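Local coordinates for protein acyl-coenzyme A oxidase 1 (Yarrowia lipolytica, PDB 5Y9D) that oxidises acyl-CoA to the trans-2-enoyl-CoA with FAD as cofactor, passing the electrons to oxygen to give hydrogen peroxide in peroxisomal fatty acid beta-oxidation, at residues T232-R240 with F272-L283. Residues are numbered along the deposited sequence; the frame is centred on the assembly and turned at random.
Sequences TRNFVVPLR and FTNVRIPRQNML
F235 and M282 form a single beta bridge, flanked by two backbone hydrogen bonds: L283 N donates to N234 O at 2.9 Å, and V236 N points almost straight (171°) at N281 O. N234 O also receives a CA-H...O contact from M282. Beside this bridge the flexible, unbranched M282 crosses the F235 side chain at a slant, M282 CB lying 3.5 Å from F235 CD2. M282 SD lies 5.0 Å from the centre of the F235 ring in an oblique Met-aromatic contact, and M282 CE is 3.5 Å from the aliphatic CG of R233. I277 approaches the same phenylalanine with its longer branch. With chi1 of I277 at 59°, CG1 sits between the backbone N and the carbonyl carbon, and I277 CD1 reaches F235 CB at 3.6 Å.

All this belongs to the beta domain of the acyl-CoA dehydrogenase fold, where the axes of 275-278 and 232-238 lie at 118° to each other and strand 275-278 pairs with strand 192-196 of the same mixed sheet. The shorter branch of I277, CG2, meets CG1 of V237. V237 CG1 touches V275, F272 and I277 at once, which suits a compact branched residue. L239 CD2 arrives at the edge of the F272 ring, 3.9 Å from F272 CE1. From strand 192-196, F193 meets the F235 ring edge-to-face and touches M282, while I195 packs on F272. Farther out, L283 reaches I139 and S142 of helix 122-142, and Q147 NE2 hydrogen-bonds M282 O.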
loop_
_atom_site.group_PDB
_atom_site.type_symbol
_atom_site.label_atom_id
_atom_site.label_comp_id
_atom_site.label_asym_id
_atom_site.label_seq_id
_atom_site.Cartn_x
_atom_site.Cartn_y
_atom_site.Cartn_z
ATOM N N THR A 232 -6.881 16.586 -30.403
ATOM C CA THR A 232 -5.561 16.223 -29.936
ATOM C C THR A 232 -4.768 15.398 -30.937
ATOM O O THR A 232 -5.189 14.346 -31.361
ATOM C CB THR A 232 -5.671 15.440 -28.630
ATOM O OG1 THR A 232 -6.348 16.237 -27.670
ATOM C CG2 THR A 232 -4.311 15.091 -28.100
ATOM N N ARG A 233 -3.579 15.883 -31.240
ATOM C CA ARG A 233 -2.742 15.389 -32.304
ATOM C C ARG A 233 -1.301 15.207 -31.808
ATOM O O ARG A 233 -0.985 15.582 -30.705
ATOM C CB ARG A 233 -2.806 16.340 -33.484
ATOM C CG ARG A 233 -3.655 15.885 -34.654
ATOM C CD ARG A 233 -4.696 14.844 -34.314
ATOM N NE ARG A 233 -5.934 15.096 -35.032
ATOM C CZ ARG A 233 -7.126 14.645 -34.663
ATOM N NH1 ARG A 233 -7.258 13.901 -33.583
ATOM N NH2 ARG A 233 -8.191 14.940 -35.380
ATOM N N ASN A 234 -0.462 14.575 -32.614
ATOM C CA ASN A 234 0.888 14.179 -32.248
ATOM C C ASN A 234 1.993 14.957 -32.937
ATOM O O ASN A 234 2.042 14.962 -34.135
ATOM C CB ASN A 234 1.058 12.740 -32.702
ATOM C CG ASN A 234 0.931 11.767 -31.586
ATOM O OD1 ASN A 234 0.976 12.150 -30.440
ATOM N ND2 ASN A 234 0.779 10.506 -31.907
ATOM N N PHE A 235 2.927 15.555 -32.211
ATOM C CA PHE A 235 4.029 16.254 -32.901
ATOM C C PHE A 235 5.370 15.907 -32.283
ATOM O O PHE A 235 5.463 15.752 -31.082
ATOM C CB PHE A 235 3.826 17.774 -32.857
ATOM C CG PHE A 235 2.406 18.205 -33.110
ATOM C CD1 PHE A 235 1.427 18.041 -32.142
ATOM C CD2 PHE A 235 2.044 18.775 -34.329
ATOM C CE1 PHE A 235 0.105 18.410 -32.395
ATOM C CE2 PHE A 235 0.732 19.171 -34.588
ATOM C CZ PHE A 235 -0.249 18.992 -33.620
ATOM N N VAL A 236 6.398 15.769 -33.107
ATOM C CA VAL A 236 7.748 15.690 -32.617
ATOM C C VAL A 236 8.311 17.092 -32.424
ATOM O O VAL A 236 8.365 17.884 -33.378
ATOM C CB VAL A 236 8.692 14.958 -33.573
ATOM C CG1 VAL A 236 10.110 14.933 -32.985
ATOM C CG2 VAL A 236 8.190 13.543 -33.839
ATOM N N VAL A 237 8.777 17.375 -31.203
ATOM C CA VAL A 237 9.356 18.665 -30.879
ATOM C C VAL A 237 10.750 18.420 -30.298
ATOM O O VAL A 237 10.882 17.719 -29.299
ATOM C CB VAL A 237 8.469 19.441 -29.863
ATOM C CG1 VAL A 237 8.948 20.883 -29.692
ATOM C CG2 VAL A 237 6.993 19.404 -30.266
ATOM N N PRO A 238 11.800 18.999 -30.932
ATOM C CA PRO A 238 13.145 19.001 -30.330
ATOM C C PRO A 238 13.119 19.770 -29.043
ATOM O O PRO A 238 12.498 20.845 -28.980
ATOM C CB PRO A 238 13.999 19.777 -31.341
ATOM C CG PRO A 238 13.224 19.744 -32.617
ATOM C CD PRO A 238 11.788 19.751 -32.199
ATOM N N LEU A 239 13.773 19.229 -28.026
ATOM C CA LEU A 239 13.815 19.899 -26.734
ATOM C C LEU A 239 15.147 20.546 -26.482
ATOM O O LEU A 239 15.190 21.594 -25.908
ATOM C CB LEU A 239 13.555 18.920 -25.610
ATOM C CG LEU A 239 12.212 18.231 -25.565
ATOM C CD1 LEU A 239 12.280 17.231 -24.398
ATOM C CD2 LEU A 239 11.030 19.215 -25.450
ATOM N N ARG A 240 16.221 19.866 -26.825
ATOM C CA ARG A 240 17.568 20.338 -26.510
ATOM C C ARG A 240 18.477 20.411 -27.750
ATOM O O ARG A 240 18.279 19.664 -28.733
ATOM C CB ARG A 240 18.241 19.388 -25.534
ATOM C CG ARG A 240 17.584 19.254 -24.183
ATOM C CD ARG A 240 18.366 18.293 -23.281
ATOM N NE ARG A 240 18.136 18.608 -21.884
ATOM C CZ ARG A 240 17.073 18.227 -21.193
ATOM N NH1 ARG A 240 16.129 17.471 -21.750
ATOM N NH2 ARG A 240 16.953 18.585 -19.909
ATOM N N PHE A 272 6.233 25.203 -23.305
ATOM C CA PHE A 272 6.555 25.732 -24.634
ATOM C C PHE A 272 6.022 27.174 -24.803
ATOM O O PHE A 272 4.863 27.439 -24.514
ATOM C CB PHE A 272 5.937 24.824 -25.699
ATOM C CG PHE A 272 6.386 23.386 -25.635
ATOM C CD1 PHE A 272 7.641 23.007 -26.086
ATOM C CD2 PHE A 272 5.527 22.396 -25.188
ATOM C CE1 PHE A 272 8.053 21.664 -26.065
ATOM C CE2 PHE A 272 5.919 21.064 -25.168
ATOM C CZ PHE A 272 7.188 20.688 -25.616
ATOM N N THR A 273 6.885 28.086 -25.250
ATOM C CA THR A 273 6.496 29.454 -25.618
ATOM C C THR A 273 6.841 29.753 -27.092
ATOM O O THR A 273 8.000 30.018 -27.394
ATOM C CB THR A 273 7.191 30.539 -24.757
ATOM O OG1 THR A 273 6.783 30.438 -23.398
ATOM C CG2 THR A 273 6.751 31.917 -25.218
ATOM N N ASN A 274 5.826 29.731 -27.966
ATOM C CA ASN A 274 5.946 29.944 -29.452
ATOM C C ASN A 274 7.114 29.217 -30.025
ATOM O O ASN A 274 8.032 29.821 -30.588
ATOM C CB ASN A 274 5.986 31.435 -29.875
ATOM C CG ASN A 274 4.640 32.135 -29.693
ATOM O OD1 ASN A 274 4.034 32.577 -30.670
ATOM N ND2 ASN A 274 4.160 32.243 -28.419
ATOM N N VAL A 275 7.099 27.911 -29.809
ATOM C CA VAL A 275 8.102 27.032 -30.377
ATOM C C VAL A 275 7.677 26.537 -31.752
ATOM O O VAL A 275 6.609 25.954 -31.910
ATOM C CB VAL A 275 8.384 25.847 -29.456
ATOM C CG1 VAL A 275 9.296 24.855 -30.148
ATOM C CG2 VAL A 275 9.027 26.350 -28.189
ATOM N N ARG A 276 8.547 26.747 -32.729
ATOM C CA ARG A 276 8.225 26.502 -34.118
ATOM C C ARG A 276 8.796 25.182 -34.493
ATOM O O ARG A 276 9.974 24.910 -34.242
ATOM C CB ARG A 276 8.752 27.629 -34.994
ATOM C CG ARG A 276 8.107 28.956 -34.618
ATOM C CD ARG A 276 8.356 30.061 -35.630
ATOM N NE ARG A 276 7.362 31.142 -35.462
ATOM C CZ ARG A 276 6.271 31.337 -36.217
ATOM N NH1 ARG A 276 5.986 30.555 -37.263
ATOM N NH2 ARG A 276 5.460 32.340 -35.930
ATOM N N ILE A 277 7.921 24.333 -35.016
ATOM C CA ILE A 277 8.338 23.101 -35.645
ATOM C C ILE A 277 7.833 23.065 -37.108
ATOM O O ILE A 277 6.807 23.639 -37.426
ATOM C CB ILE A 277 7.867 21.851 -34.853
ATOM C CG1 ILE A 277 6.358 21.812 -34.728
ATOM C CG2 ILE A 277 8.498 21.821 -33.467
ATOM C CD1 ILE A 277 5.850 20.565 -34.045
ATOM N N PRO A 278 8.552 22.388 -37.994
ATOM C CA PRO A 278 7.933 22.232 -39.306
ATOM C C PRO A 278 6.655 21.415 -39.255
ATOM O O PRO A 278 6.405 20.695 -38.297
ATOM C CB PRO A 278 9.001 21.506 -40.136
ATOM C CG PRO A 278 10.023 21.019 -39.158
ATOM C CD PRO A 278 9.933 21.886 -37.943
ATOM N N ARG A 279 5.858 21.536 -40.309
ATOM C CA ARG A 279 4.549 20.866 -40.401
ATOM C C ARG A 279 4.708 19.338 -40.476
ATOM O O ARG A 279 3.870 18.599 -39.966
ATOM C CB ARG A 279 3.788 21.429 -41.615
ATOM C CG ARG A 279 2.531 20.696 -42.057
ATOM C CD ARG A 279 2.083 21.202 -43.430
ATOM N NE ARG A 279 1.825 20.078 -44.313
ATOM C CZ ARG A 279 2.568 19.728 -45.356
ATOM N NH1 ARG A 279 2.211 18.654 -46.054
ATOM N NH2 ARG A 279 3.634 20.434 -45.730
ATOM N N GLN A 280 5.812 18.885 -41.076
ATOM C CA GLN A 280 6.107 17.452 -41.228
ATOM C C GLN A 280 6.460 16.712 -39.921
ATOM O O GLN A 280 6.646 15.512 -39.928
ATOM C CB GLN A 280 7.253 17.266 -42.221
ATOM C CG GLN A 280 6.918 17.634 -43.659
ATOM C CD GLN A 280 7.197 19.100 -44.007
ATOM O OE1 GLN A 280 7.256 19.983 -43.143
ATOM N NE2 GLN A 280 7.357 19.360 -45.296
ATOM N N ASN A 281 6.550 17.440 -38.818
ATOM C CA ASN A 281 6.826 16.871 -37.511
ATOM C C ASN A 281 5.577 16.322 -36.891
ATOM O O ASN A 281 5.633 15.497 -35.991
ATOM C CB ASN A 281 7.417 17.941 -36.568
ATOM C CG ASN A 281 8.909 18.124 -36.761
ATOM O OD1 ASN A 281 9.610 18.442 -35.827
ATOM N ND2 ASN A 281 9.406 17.869 -37.966
ATOM N N MET A 282 4.442 16.825 -37.329
ATOM C CA MET A 282 3.176 16.273 -36.903
ATOM C C MET A 282 3.144 14.919 -37.534
ATOM O O MET A 282 3.560 14.761 -38.668
ATOM C CB MET A 282 2.020 17.121 -37.407
ATOM C CG MET A 282 0.793 16.329 -37.706
ATOM S SD MET A 282 -0.643 17.392 -37.844
ATOM C CE MET A 282 -1.986 16.217 -37.694
ATOM N N LEU A 283 2.659 13.940 -36.807
ATOM C CA LEU A 283 2.703 12.567 -37.273
ATOM C C LEU A 283 1.396 12.272 -38.019
ATOM O O LEU A 283 0.328 12.472 -37.470
ATOM C CB LEU A 283 2.950 11.640 -36.080
ATOM C CG LEU A 283 4.304 11.876 -35.368
ATOM C CD1 LEU A 283 4.377 11.200 -34.007
ATOM C CD2 LEU A 283 5.424 11.404 -36.253
#